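Local structure of SUBA (Escherichia coli, 2IY9) at residues K23-F27 and P252-I256; I277-V281 and L321-I327; G182-I188 and G236-F242; G59-S64 and A98-G102; E228-L232 and Y308-K314. The protein cleaves the host endoplasmic reticulum chaperone BiP as the serine protease subunit of the AB5 subtilase cytotoxin, inducing an ER stress response and eventual cell death. All blocks are in the same frame, centred on the assembly; numbering follows the deposited sequence.

Contact 1 of 5, residues K23-F27 and P252-I256; sequences KPWYF and PGQNI
Trp-25, Tyr-26 and Pro-252 bury the most surface here. Residues 25-27 are in helix 25-30; Phe-27 N bonds to Pro-24 O at 3.2 Å. Residues 252-256 leave the end of strand 249-252 and turn into strand 256-259. Asn-255 takes left-handed backbone angles (61/52), and with Ile-256 it faces Gly-268 in a G1 beta bulge. The closest CA pair is Tyr-26 and Pro-252, 6.2 Å apart. Trp-25 and Tyr-26 are both p at chi1, with CA-to-CB bonds toward the other segment. Trp-25 NE1 donates to Gln-254 O at 3.0 Å, and weakly to Asn-255 O at 3.3 Å. Both oxygens lie at the indole edge. At the far end of the ring, Trp-25 CH2 meets Pro-252 CB at 3.5 Å. Tyr-26 CB packs on the same Pro-252 CB at 3.5 Å, and Tyr-26 CD2 meets Ile-256 CD1 at 3.6 Å. Ile-277 of helix 271-288, whose N-terminal end carries Ser-272, the inferred charge-relay serine, touches Tyr-26, Pro-252 and Ile-256. The contact thus fastens the N-terminal helix to the subtilase core. Its chemistry is mixed: an apolar patch holds the helix, while one indole N-H serves two carbonyls of the bulged loop.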
# COMPACT_ATOMS: atom_id res chain seq x y z
N LYS A 23 -1.42 11.74 -17.47
CA LYS A 23 -1.52 12.05 -16.02
C LYS A 23 -0.08 12.13 -15.42
O LYS A 23 0.80 12.69 -16.08
CB LYS A 23 -2.48 11.04 -15.38
CG LYS A 23 -3.82 10.99 -16.12
CD LYS A 23 -4.77 9.89 -15.65
CE LYS A 23 -6.18 10.09 -16.24
NZ LYS A 23 -6.19 10.34 -17.72
N PRO A 24 0.17 11.64 -14.19
CA PRO A 24 1.59 11.48 -13.84
C PRO A 24 2.33 10.43 -14.67
O PRO A 24 1.71 9.56 -15.27
CB PRO A 24 1.56 11.06 -12.37
CG PRO A 24 0.18 10.59 -12.12
CD PRO A 24 -0.72 11.32 -13.06
N TRP A 25 3.66 10.52 -14.68
CA TRP A 25 4.52 9.62 -15.46
C TRP A 25 4.20 8.14 -15.28
O TRP A 25 4.28 7.36 -16.23
CB TRP A 25 6.00 9.88 -15.14
CG TRP A 25 6.48 9.42 -13.78
CD1 TRP A 25 6.60 10.18 -12.66
CD2 TRP A 25 6.93 8.10 -13.42
NE1 TRP A 25 7.10 9.42 -11.62
CE2 TRP A 25 7.30 8.14 -12.05
CE3 TRP A 25 7.05 6.89 -14.12
CZ2 TRP A 25 7.80 7.02 -11.37
CZ3 TRP A 25 7.54 5.76 -13.43
CH2 TRP A 25 7.92 5.85 -12.07
N TYR A 26 3.83 7.75 -14.06
CA TYR A 26 3.69 6.32 -13.75
C TYR A 26 2.43 5.64 -14.30
O TYR A 26 2.37 4.42 -14.35
CB TYR A 26 3.85 6.04 -12.25
CG TYR A 26 2.96 6.84 -11.32
CD1 TYR A 26 1.70 6.35 -10.94
CD2 TYR A 26 3.37 8.07 -10.81
CE1 TYR A 26 0.89 7.08 -10.07
CE2 TYR A 26 2.56 8.81 -9.93
CZ TYR A 26 1.32 8.30 -9.57
OH TYR A 26 0.50 9.01 -8.71
N PHE A 27 1.45 6.43 -14.73
CA PHE A 27 0.26 5.85 -15.35
C PHE A 27 0.62 5.05 -16.62
O PHE A 27 0.33 3.86 -16.71
CB PHE A 27 -0.81 6.92 -15.62
CG PHE A 27 -1.72 7.19 -14.43
CD1 PHE A 27 -1.20 7.45 -13.16
CD2 PHE A 27 -3.10 7.20 -14.59
CE1 PHE A 27 -2.05 7.70 -12.07
CE2 PHE A 27 -3.95 7.45 -13.50
CZ PHE A 27 -3.42 7.70 -12.25
N PRO A 252 6.44 2.15 -9.02
CA PRO A 252 6.82 3.56 -9.11
C PRO A 252 6.94 4.23 -7.74
O PRO A 252 5.99 4.22 -6.96
CB PRO A 252 5.68 4.16 -9.92
CG PRO A 252 5.31 3.06 -10.88
CD PRO A 252 5.46 1.78 -10.07
N GLY A 253 8.12 4.79 -7.46
CA GLY A 253 8.36 5.45 -6.18
C GLY A 253 9.36 6.60 -6.23
O GLY A 253 10.06 6.85 -5.26
N GLN A 254 9.39 7.31 -7.35
CA GLN A 254 10.24 8.51 -7.48
C GLN A 254 9.49 9.63 -8.20
O GLN A 254 8.79 9.37 -9.17
CB GLN A 254 11.51 8.17 -8.24
CG GLN A 254 12.58 9.24 -8.18
CD GLN A 254 13.75 8.89 -9.04
OE1 GLN A 254 13.66 8.93 -10.27
NE2 GLN A 254 14.86 8.52 -8.42
N ASN A 255 9.66 10.88 -7.73
CA ASN A 255 9.09 12.04 -8.41
C ASN A 255 7.57 11.87 -8.43
O ASN A 255 6.93 11.93 -9.48
CB ASN A 255 9.65 12.14 -9.84
CG ASN A 255 9.29 13.45 -10.52
OD1 ASN A 255 9.14 14.49 -9.86
ND2 ASN A 255 9.18 13.43 -11.86
N ILE A 256 7.00 11.61 -7.25
CA ILE A 256 5.57 11.37 -7.13
C ILE A 256 4.87 12.58 -6.51
O ILE A 256 5.21 12.99 -5.39
CB ILE A 256 5.26 10.10 -6.27
CG1 ILE A 256 6.07 8.87 -6.73
CG2 ILE A 256 3.75 9.85 -6.20
CD1 ILE A 256 5.68 8.26 -8.11

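Contact 2 of 5, residues I277-V281 and L321-I327; sequences IVSGV and LNAEKAI
Segment 277-281 is a regular piece of helix 271-288, with Val-281 N bonded to Ile-277 O at 3.1 Å. Segment 321-327 enters helix 323-331 through an extended Leu-321 (-51/123). Asn-322 is the N-cap: its OD1 accepts from Lys-325 N at 3.1 Å. The short helical axes approach to 11.2 Å and run in roughly the same direction, crossing at -33°. Ile-277 comes first. Its CG2 meets Leu-321 CD2 at 3.8 Å, while the end of the side chain leads away. Val-278, a t rotamer, follows with CG2 4.1 Å from Leu-321 CD2. The CA atoms of Val-278 and Leu-321 are 7.4 Å apart. Leu-321 is t at chi1 and p at chi2, and its CA-to-CB bond points toward the first helix. In the subtilase fold, helix 271-288, with Ser-272 at its N-terminal end, runs through the core. The A2 region starts at about Asn-322; Leu-321 just before it and the first helical turn within it pack on the core helix. Val-281, one turn after Ile-277, is t and points toward the second segment, its CA 6.2 Å from Ala-323 CA. Val-281 CG2 touches Leu-321 CD2 and Ala-323 CB, both at 3.9 Å. Val-281 CG1 reaches Ala-326 CB at 4.2 Å and Ile-327 CG1 at 4.3 Å. Ile-30 of helix 25-30 packs on Val-281, Leu-321 and Ala-323.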
# COMPACT_ATOMS: atom_id res chain seq x y z
N ILE A 277 0.43 3.26 -4.53
CA ILE A 277 0.13 2.96 -5.92
C ILE A 277 -0.30 1.50 -6.10
O ILE A 277 -1.27 1.22 -6.82
CB ILE A 277 1.34 3.36 -6.81
CG1 ILE A 277 1.42 4.89 -6.89
CG2 ILE A 277 1.22 2.75 -8.22
CD1 ILE A 277 2.74 5.45 -7.45
N VAL A 278 0.40 0.58 -5.43
CA VAL A 278 0.03 -0.84 -5.50
C VAL A 278 -1.37 -1.07 -4.93
O VAL A 278 -2.16 -1.81 -5.51
CB VAL A 278 1.07 -1.76 -4.82
CG1 VAL A 278 0.51 -3.20 -4.71
CG2 VAL A 278 2.38 -1.78 -5.62
N SER A 279 -1.66 -0.41 -3.81
CA SER A 279 -2.99 -0.46 -3.21
C SER A 279 -4.07 0.03 -4.16
O SER A 279 -5.16 -0.54 -4.18
CB SER A 279 -3.04 0.35 -1.91
OG SER A 279 -2.33 -0.31 -0.88
N GLY A 280 -3.78 1.08 -4.93
CA GLY A 280 -4.76 1.56 -5.92
C GLY A 280 -5.05 0.54 -7.01
O GLY A 280 -6.19 0.40 -7.46
N VAL A 281 -4.01 -0.17 -7.43
CA VAL A 281 -4.17 -1.21 -8.45
C VAL A 281 -5.00 -2.36 -7.86
O VAL A 281 -5.93 -2.83 -8.49
CB VAL A 281 -2.81 -1.72 -9.00
CG1 VAL A 281 -3.00 -2.89 -9.98
CG2 VAL A 281 -2.03 -0.55 -9.66
N LEU A 321 5.45 -3.95 -10.88
CA LEU A 321 4.02 -3.71 -11.04
C LEU A 321 3.63 -3.45 -12.49
O LEU A 321 4.16 -2.54 -13.14
CB LEU A 321 3.60 -2.51 -10.17
CG LEU A 321 2.13 -2.11 -10.26
CD1 LEU A 321 1.23 -3.22 -9.72
CD2 LEU A 321 1.86 -0.77 -9.55
N ASN A 322 2.71 -4.27 -12.99
CA ASN A 322 2.09 -4.07 -14.30
C ASN A 322 0.58 -4.05 -14.08
O ASN A 322 -0.03 -5.11 -13.91
CB ASN A 322 2.47 -5.18 -15.28
CG ASN A 322 1.89 -4.97 -16.67
OD1 ASN A 322 0.92 -4.22 -16.86
ND2 ASN A 322 2.50 -5.62 -17.67
N ALA A 323 0.01 -2.85 -14.06
CA ALA A 323 -1.41 -2.65 -13.77
C ALA A 323 -2.29 -3.14 -14.90
O ALA A 323 -3.37 -3.69 -14.65
CB ALA A 323 -1.70 -1.19 -13.48
N GLU A 324 -1.84 -2.94 -16.14
CA GLU A 324 -2.60 -3.37 -17.31
C GLU A 324 -2.86 -4.87 -17.24
O GLU A 324 -4.01 -5.31 -17.36
CB GLU A 324 -1.88 -3.00 -18.62
CG GLU A 324 -2.51 -3.65 -19.87
CD GLU A 324 -1.74 -3.35 -21.14
OE1 GLU A 324 -0.91 -4.19 -21.56
OE2 GLU A 324 -1.96 -2.26 -21.72
N LYS A 325 -1.80 -5.64 -17.02
CA LYS A 325 -1.90 -7.09 -16.92
C LYS A 325 -2.66 -7.55 -15.66
O LYS A 325 -3.51 -8.43 -15.76
CB LYS A 325 -0.51 -7.72 -17.00
CG LYS A 325 -0.49 -9.24 -17.19
CD LYS A 325 -0.95 -9.66 -18.58
CE LYS A 325 -0.70 -11.15 -18.81
NZ LYS A 325 -1.12 -11.98 -17.65
N ALA A 326 -2.37 -6.95 -14.50
CA ALA A 326 -3.08 -7.28 -13.26
C ALA A 326 -4.59 -7.09 -13.38
O ALA A 326 -5.37 -7.98 -13.03
CB ALA A 326 -2.53 -6.47 -12.08
N ILE A 327 -4.99 -5.92 -13.88
CA ILE A 327 -6.40 -5.56 -13.96
C ILE A 327 -7.08 -6.39 -15.05
O ILE A 327 -8.13 -6.99 -14.81
CB ILE A 327 -6.60 -4.03 -14.14
CG1 ILE A 327 -6.21 -3.30 -12.84
CG2 ILE A 327 -8.06 -3.70 -14.56
CD1 ILE A 327 -5.95 -1.80 -12.99

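Contact 3 of 5, residues G182-I188 and G236-F242; sequences GNDGADI and GITGSRF
Gly-239 O takes two successive backbone N-H groups, Asp-184 N at 2.7 Å and Gly-185 N at 2.9 Å. Neither segment is a regular strand, yet single beta bridges pair Asn-183 with Ser-240 (CA to CA 5.0 Å) and Asp-187 with Phe-242 (CA to CA 5.2 Å). The backbone turns at Asp-184 (122/-1) and Gly-185 (72/10), both with positive phi. Three further bonds fix the register: Arg-241 N to Gly-182 O at 3.1 Å, Phe-242 N to Ala-186 O at 3.2 Å, and Ile-188 N to Phe-242 O at 2.8 Å. Arg-241 is the most covered residue, with its chain extended beyond an m chi1. A two-pronged salt bridge runs from Arg-241 NE to Asp-184 OD1 at 3.0 Å and from Arg-241 NH2 to Asp-184 OD2 at 2.8 Å. Asp-184 OD1 also accepts from Ala-186 N at 2.9 Å, an Asx turn. Phe-242, chi1 p, lays its ring face on Asp-187 CA, a CH-pi contact 4.0 Å from the centroid. Asn-183 lies close to Ser-272, and its OD1 accepts from Thr-271 N. It matches the oxyanion-hole asparagine of subtilases in position and sequence setting, so it probably has that role. The contact ties together the loop after strand 176-180, which carries Asn-183, and the loop between strands 215-221 and 249-252, beside the start of helix 271-288.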
# COMPACT_ATOMS: atom_id res chain seq x y z
N GLY A 182 10.07 0.26 3.59
CA GLY A 182 10.78 1.33 4.30
C GLY A 182 11.87 1.99 3.49
O GLY A 182 12.32 1.47 2.47
N ASN A 183 12.29 3.17 3.94
CA ASN A 183 13.30 3.94 3.23
C ASN A 183 14.66 3.88 3.92
O ASN A 183 14.74 3.46 5.08
CB ASN A 183 12.87 5.39 3.08
CG ASN A 183 11.62 5.55 2.22
OD1 ASN A 183 11.24 4.65 1.48
ND2 ASN A 183 11.00 6.71 2.31
N ASP A 184 15.69 4.30 3.18
CA ASP A 184 17.10 4.51 3.60
C ASP A 184 18.09 3.67 2.78
O ASP A 184 19.30 3.74 2.99
CB ASP A 184 17.35 4.38 5.11
CG ASP A 184 17.30 2.93 5.61
OD1 ASP A 184 17.26 1.98 4.80
OD2 ASP A 184 17.28 2.75 6.85
N GLY A 185 17.56 2.88 1.86
CA GLY A 185 18.36 2.07 0.96
C GLY A 185 19.06 0.86 1.57
O GLY A 185 19.90 0.24 0.91
N ALA A 186 18.72 0.52 2.80
CA ALA A 186 19.36 -0.63 3.46
C ALA A 186 18.93 -1.96 2.84
O ALA A 186 17.80 -2.10 2.36
CB ALA A 186 19.09 -0.63 4.97
N ASP A 187 19.84 -2.94 2.85
CA ASP A 187 19.54 -4.33 2.50
C ASP A 187 18.87 -4.99 3.71
O ASP A 187 19.51 -5.21 4.74
CB ASP A 187 20.84 -5.06 2.13
CG ASP A 187 20.63 -6.51 1.70
OD1 ASP A 187 19.59 -7.13 2.05
OD2 ASP A 187 21.54 -7.05 1.04
N ILE A 188 17.58 -5.30 3.56
CA ILE A 188 16.76 -5.88 4.64
C ILE A 188 17.33 -7.20 5.18
O ILE A 188 17.13 -7.54 6.35
CB ILE A 188 15.28 -6.08 4.18
CG1 ILE A 188 14.69 -4.76 3.69
CG2 ILE A 188 14.42 -6.64 5.35
CD1 ILE A 188 13.52 -4.92 2.73
N GLY A 236 20.36 7.42 0.64
CA GLY A 236 20.44 7.11 2.06
C GLY A 236 19.28 7.68 2.87
O GLY A 236 19.11 7.34 4.04
N ILE A 237 18.48 8.54 2.25
CA ILE A 237 17.33 9.11 2.93
C ILE A 237 16.02 8.43 2.51
O ILE A 237 15.39 7.74 3.31
CB ILE A 237 17.21 10.65 2.72
CG1 ILE A 237 18.53 11.38 3.04
CG2 ILE A 237 16.03 11.21 3.52
CD1 ILE A 237 19.06 11.15 4.45
N THR A 238 15.64 8.64 1.25
CA THR A 238 14.36 8.16 0.71
C THR A 238 14.52 6.91 -0.16
O THR A 238 13.53 6.36 -0.63
CB THR A 238 13.65 9.24 -0.13
OG1 THR A 238 14.44 9.56 -1.28
CG2 THR A 238 13.40 10.50 0.68
N GLY A 239 15.76 6.48 -0.38
CA GLY A 239 16.06 5.31 -1.19
C GLY A 239 15.34 4.07 -0.69
O GLY A 239 15.16 3.89 0.52
N SER A 240 14.93 3.22 -1.63
CA SER A 240 14.17 2.01 -1.28
C SER A 240 15.04 1.00 -0.56
O SER A 240 16.13 0.67 -1.02
CB SER A 240 13.59 1.35 -2.53
OG SER A 240 12.80 0.22 -2.18
N ARG A 241 14.55 0.50 0.56
CA ARG A 241 15.08 -0.75 1.11
C ARG A 241 14.82 -1.88 0.10
O ARG A 241 13.97 -1.75 -0.80
CB ARG A 241 14.45 -1.06 2.46
CG ARG A 241 15.02 -0.23 3.56
CD ARG A 241 14.51 -0.63 4.92
NE ARG A 241 15.23 0.13 5.94
CZ ARG A 241 15.00 0.07 7.25
NH1 ARG A 241 14.06 -0.74 7.73
NH2 ARG A 241 15.72 0.81 8.07
N PHE A 242 15.57 -2.97 0.24
CA PHE A 242 15.53 -4.04 -0.76
C PHE A 242 15.98 -5.38 -0.18
O PHE A 242 16.50 -5.46 0.94
CB PHE A 242 16.41 -3.68 -1.98
CG PHE A 242 17.89 -3.65 -1.69
CD1 PHE A 242 18.68 -4.80 -1.85
CD2 PHE A 242 18.50 -2.48 -1.26
CE1 PHE A 242 20.06 -4.77 -1.58
CE2 PHE A 242 19.89 -2.44 -1.01
CZ PHE A 242 20.67 -3.59 -1.16
O HOH W 1 12.17 8.88 3.83

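Contact 4 of 5, residues G59-S64 and A98-G102; sequences GGLSDS and ASRYG
Segment 59-64 opens with Gly-59 at positive phi (55/-133), passes through a 3-10 piece at 60-61 and closes in a type I turn from Leu-61 to Ser-64. Segment 98-102 is irregular and runs out extended at Tyr-101 (-163/159). The CA atoms of Gly-60 and Tyr-101 are 4.5 Å apart. Arg-100 N donates to Gly-60 O at 2.8 Å. Gly-60 CA is 3.2 Å from Tyr-101 O and 3.5 Å from Ser-99 OG, so a side chain at Gly-60 would clash. Tyr-101, chi1 p, folds its ring over Gly-60 CA, a CH-pi contact 3.8 Å from the centroid. Arg-100 reaches Asp-63 through water 3, 3.0 Å from Arg-100 NH1 and 3.2 Å from Asp-63 OD2. Water 5 accepts from Arg-100 NE at 3.0 Å and lies 2.7 Å from both Ser-64 OG and Ala-98 O. This loop-to-loop packing sets the connection between strands 47-52 and 65-70 against the loop leaving helix 84-98, which carries the inferred charge-relay His-89; Leu-61 also packs on its Thr-91 and Ala-94.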
# COMPACT_ATOMS: atom_id res chain seq x y z
N GLY A 59 -9.89 19.00 -1.22
CA GLY A 59 -9.46 18.94 -2.62
C GLY A 59 -10.02 17.73 -3.34
O GLY A 59 -11.22 17.43 -3.21
N GLY A 60 -9.15 17.03 -4.07
CA GLY A 60 -9.51 15.79 -4.78
C GLY A 60 -10.03 14.63 -3.93
O GLY A 60 -10.57 13.66 -4.47
N LEU A 61 -9.86 14.74 -2.62
CA LEU A 61 -10.37 13.76 -1.65
C LEU A 61 -11.68 14.20 -0.98
O LEU A 61 -12.17 13.55 -0.05
CB LEU A 61 -9.31 13.50 -0.59
CG LEU A 61 -8.08 12.74 -1.06
CD1 LEU A 61 -7.05 12.68 0.05
CD2 LEU A 61 -8.47 11.33 -1.54
N SER A 62 -12.25 15.29 -1.48
CA SER A 62 -13.43 15.91 -0.89
C SER A 62 -14.63 14.98 -0.77
O SER A 62 -15.42 15.12 0.18
CB SER A 62 -13.83 17.15 -1.68
OG SER A 62 -12.98 18.23 -1.32
N ASP A 63 -14.77 14.07 -1.72
CA ASP A 63 -15.88 13.12 -1.76
C ASP A 63 -15.43 11.66 -1.51
O ASP A 63 -16.14 10.73 -1.88
CB ASP A 63 -16.57 13.21 -3.12
CG ASP A 63 -17.07 14.60 -3.44
OD1 ASP A 63 -17.58 15.26 -2.51
OD2 ASP A 63 -16.92 15.04 -4.60
N SER A 64 -14.27 11.48 -0.89
CA SER A 64 -13.64 10.17 -0.76
C SER A 64 -13.87 9.45 0.57
O SER A 64 -13.55 8.27 0.71
CB SER A 64 -12.12 10.28 -1.01
OG SER A 64 -11.84 10.73 -2.32
N ALA A 98 -6.72 7.46 -4.41
CA ALA A 98 -8.13 7.76 -4.71
C ALA A 98 -8.52 9.18 -5.16
O ALA A 98 -9.71 9.44 -5.43
CB ALA A 98 -8.99 7.34 -3.52
N SER A 99 -7.57 10.12 -5.20
CA SER A 99 -7.94 11.52 -5.53
C SER A 99 -8.68 11.64 -6.87
O SER A 99 -8.28 11.05 -7.86
CB SER A 99 -6.72 12.45 -5.50
OG SER A 99 -7.05 13.70 -6.11
N ARG A 100 -9.76 12.42 -6.88
CA ARG A 100 -10.64 12.53 -8.05
C ARG A 100 -10.32 13.69 -8.97
O ARG A 100 -10.82 13.76 -10.09
CB ARG A 100 -12.10 12.60 -7.60
CG ARG A 100 -12.48 11.34 -6.86
CD ARG A 100 -13.97 11.20 -6.60
NE ARG A 100 -14.20 9.92 -5.95
CZ ARG A 100 -15.39 9.44 -5.59
NH1 ARG A 100 -16.49 10.15 -5.82
NH2 ARG A 100 -15.46 8.26 -4.99
N TYR A 101 -9.51 14.62 -8.48
CA TYR A 101 -9.00 15.72 -9.29
C TYR A 101 -7.80 16.35 -8.59
O TYR A 101 -7.63 16.20 -7.38
CB TYR A 101 -10.09 16.77 -9.57
CG TYR A 101 -10.84 17.30 -8.36
CD1 TYR A 101 -10.35 18.36 -7.60
CD2 TYR A 101 -12.07 16.75 -8.00
CE1 TYR A 101 -11.07 18.85 -6.49
CE2 TYR A 101 -12.78 17.23 -6.91
CZ TYR A 101 -12.28 18.27 -6.17
OH TYR A 101 -13.03 18.72 -5.10
N GLY A 102 -6.98 17.05 -9.36
CA GLY A 102 -5.75 17.63 -8.84
C GLY A 102 -4.72 16.53 -8.94
O GLY A 102 -4.14 16.32 -10.00
O HOH W 2 -6.82 18.50 -4.96
O HOH W 3 -16.92 12.91 -6.98
O HOH W 4 -15.69 17.79 -4.60
O HOH W 5 -12.00 8.82 -4.22

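Contact 5 of 5, residues E228-L232 and Y308-K314; sequences ETPVL and YPSLVDK
The van der Waals contacts come first. Tyr-308, chi1 m, lays its ring over Pro-230. Pro-230 CD is 3.7 Å from the ring centroid, a CH-pi contact, and 3.5 Å from Tyr-308 CZ. Thr-229 CG2 adds to this with Tyr-308 CD1 at 3.9 Å, and it also meets Ser-310 OG at 3.6 Å. Further along, Leu-311 CD2 approaches Pro-230 O at 3.8 Å and Leu-232 CD1 at 4.2 Å. The polar link is indirect. Water 6 donates to Pro-230 O at 2.7 Å and is also hydrogen-bonded to Ser-310 OG at 2.7 Å. The tip of Lys-314 reaches the backbone at Val-231 and Leu-232. Lys-314 NZ is 3.1 Å from Leu-232 N, but both are donors, so this is proximity and not a bond. As for backbone shape, residues 228-232 are extended throughout. Residues 309-311 form a 3-10 turn, with Leu-311 N on Tyr-308 O at 2.9 Å, and 312-314 keep helical angles. The nearest CA pairs are Thr-229 with Tyr-308 at 7.6 Å, Val-231 with Leu-311 at 7.4 Å, and Leu-232 with Lys-314 at 8.0 Å, so the two run in the same order. Val-320 packs on Pro-230, Tyr-308 and Leu-311. The arrangement is a loop-on-loop contact at the edge of the subtilase domain, away from the catalytic triad: it sets the connection between antiparallel strands 306-307 and 319-320 against the loop after core strand 215-221.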
# COMPACT_ATOMS: atom_id res chain seq x y z
N GLU A 228 11.56 0.87 -20.76
CA GLU A 228 12.84 1.00 -20.06
C GLU A 228 12.91 0.01 -18.90
O GLU A 228 11.88 -0.34 -18.31
CB GLU A 228 13.04 2.44 -19.56
CG GLU A 228 13.02 3.50 -20.67
CD GLU A 228 13.10 4.94 -20.16
OE1 GLU A 228 12.95 5.18 -18.94
OE2 GLU A 228 13.29 5.84 -21.01
N THR A 229 14.11 -0.49 -18.61
CA THR A 229 14.31 -1.40 -17.48
C THR A 229 14.38 -0.58 -16.18
O THR A 229 15.27 0.26 -16.03
CB THR A 229 15.59 -2.25 -17.64
OG1 THR A 229 15.44 -3.14 -18.75
CG2 THR A 229 15.89 -3.04 -16.37
N PRO A 230 13.44 -0.82 -15.25
CA PRO A 230 13.43 -0.10 -13.98
C PRO A 230 14.59 -0.48 -13.09
O PRO A 230 15.14 -1.58 -13.20
CB PRO A 230 12.12 -0.57 -13.32
CG PRO A 230 11.31 -1.13 -14.41
CD PRO A 230 12.30 -1.74 -15.36
N VAL A 231 14.98 0.47 -12.25
CA VAL A 231 15.91 0.25 -11.16
C VAL A 231 15.23 0.76 -9.89
O VAL A 231 14.33 1.61 -9.96
CB VAL A 231 17.24 1.00 -11.39
CG1 VAL A 231 18.01 0.39 -12.56
CG2 VAL A 231 16.99 2.48 -11.61
N LEU A 232 15.65 0.24 -8.74
CA LEU A 232 15.13 0.73 -7.46
C LEU A 232 15.59 2.15 -7.21
O LEU A 232 16.73 2.50 -7.55
CB LEU A 232 15.52 -0.19 -6.29
CG LEU A 232 14.41 -1.15 -5.83
CD1 LEU A 232 14.10 -2.25 -6.84
CD2 LEU A 232 14.73 -1.77 -4.46
N TYR A 308 12.01 -8.87 -14.12
CA TYR A 308 13.32 -8.40 -14.60
C TYR A 308 14.48 -9.15 -13.94
O TYR A 308 14.67 -9.04 -12.72
CB TYR A 308 13.48 -6.89 -14.38
CG TYR A 308 12.55 -6.06 -15.22
CD1 TYR A 308 12.96 -5.58 -16.47
CD2 TYR A 308 11.26 -5.77 -14.79
CE1 TYR A 308 12.09 -4.82 -17.26
CE2 TYR A 308 10.39 -5.01 -15.56
CZ TYR A 308 10.81 -4.54 -16.79
OH TYR A 308 9.94 -3.78 -17.54
N PRO A 309 15.28 -9.89 -14.74
CA PRO A 309 16.39 -10.66 -14.16
C PRO A 309 17.36 -9.77 -13.39
O PRO A 309 17.95 -10.23 -12.41
CB PRO A 309 17.08 -11.27 -15.39
CG PRO A 309 16.59 -10.51 -16.56
CD PRO A 309 15.20 -10.05 -16.20
N SER A 310 17.50 -8.52 -13.83
CA SER A 310 18.39 -7.55 -13.18
C SER A 310 17.96 -7.18 -11.76
O SER A 310 18.76 -6.66 -10.99
CB SER A 310 18.57 -6.30 -14.06
OG SER A 310 17.34 -5.61 -14.25
N LEU A 311 16.69 -7.44 -11.42
CA LEU A 311 16.13 -7.04 -10.12
C LEU A 311 15.96 -8.19 -9.12
O LEU A 311 15.46 -7.98 -8.02
CB LEU A 311 14.78 -6.32 -10.32
CG LEU A 311 14.84 -4.97 -11.06
CD1 LEU A 311 13.44 -4.40 -11.27
CD2 LEU A 311 15.71 -3.97 -10.32
N VAL A 312 16.38 -9.39 -9.50
CA VAL A 312 16.17 -10.56 -8.64
C VAL A 312 16.84 -10.43 -7.25
O VAL A 312 16.26 -10.86 -6.25
CB VAL A 312 16.52 -11.88 -9.37
CG1 VAL A 312 16.39 -13.09 -8.43
CG2 VAL A 312 15.59 -12.06 -10.58
N ASP A 313 18.03 -9.82 -7.17
CA ASP A 313 18.66 -9.62 -5.84
C ASP A 313 17.88 -8.67 -4.93
O ASP A 313 17.99 -8.77 -3.72
CB ASP A 313 20.11 -9.13 -5.94
CG ASP A 313 20.79 -9.06 -4.57
OD1 ASP A 313 20.96 -10.12 -3.94
OD2 ASP A 313 21.12 -7.94 -4.11
N LYS A 314 17.11 -7.77 -5.54
CA LYS A 314 16.44 -6.67 -4.84
C LYS A 314 14.97 -7.00 -4.51
O LYS A 314 14.43 -6.53 -3.51
CB LYS A 314 16.51 -5.39 -5.68
CG LYS A 314 17.95 -4.89 -6.01
CD LYS A 314 18.00 -3.41 -6.43
CE LYS A 314 17.85 -3.23 -7.96
NZ LYS A 314 17.96 -1.80 -8.50
O HOH W 6 17.42 -3.04 -13.29

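From the N-terminus, contact 1 closes the longest loop, bringing residues 23-27 to the end of strand 249-252. Contacts 4 and 3 are nested inside it, one after the other. Contact 4 links two loops near the sheet edge. Contact 3 ties two loops following core strands. Contact 5 opens inside the loop of contact 3 and closes beyond contact 1, so it crosses both. It also crosses contact 2, which opens after contact 1 has closed and joins helix 271-288 to the start of helix 323-331. Contacts 1 and 2 touch through Ile-277, and contacts 3 and 5 through Leu-232 and Lys-314. Contact 4 touches none of the others; its centre is about 30 Å from that of contact 3.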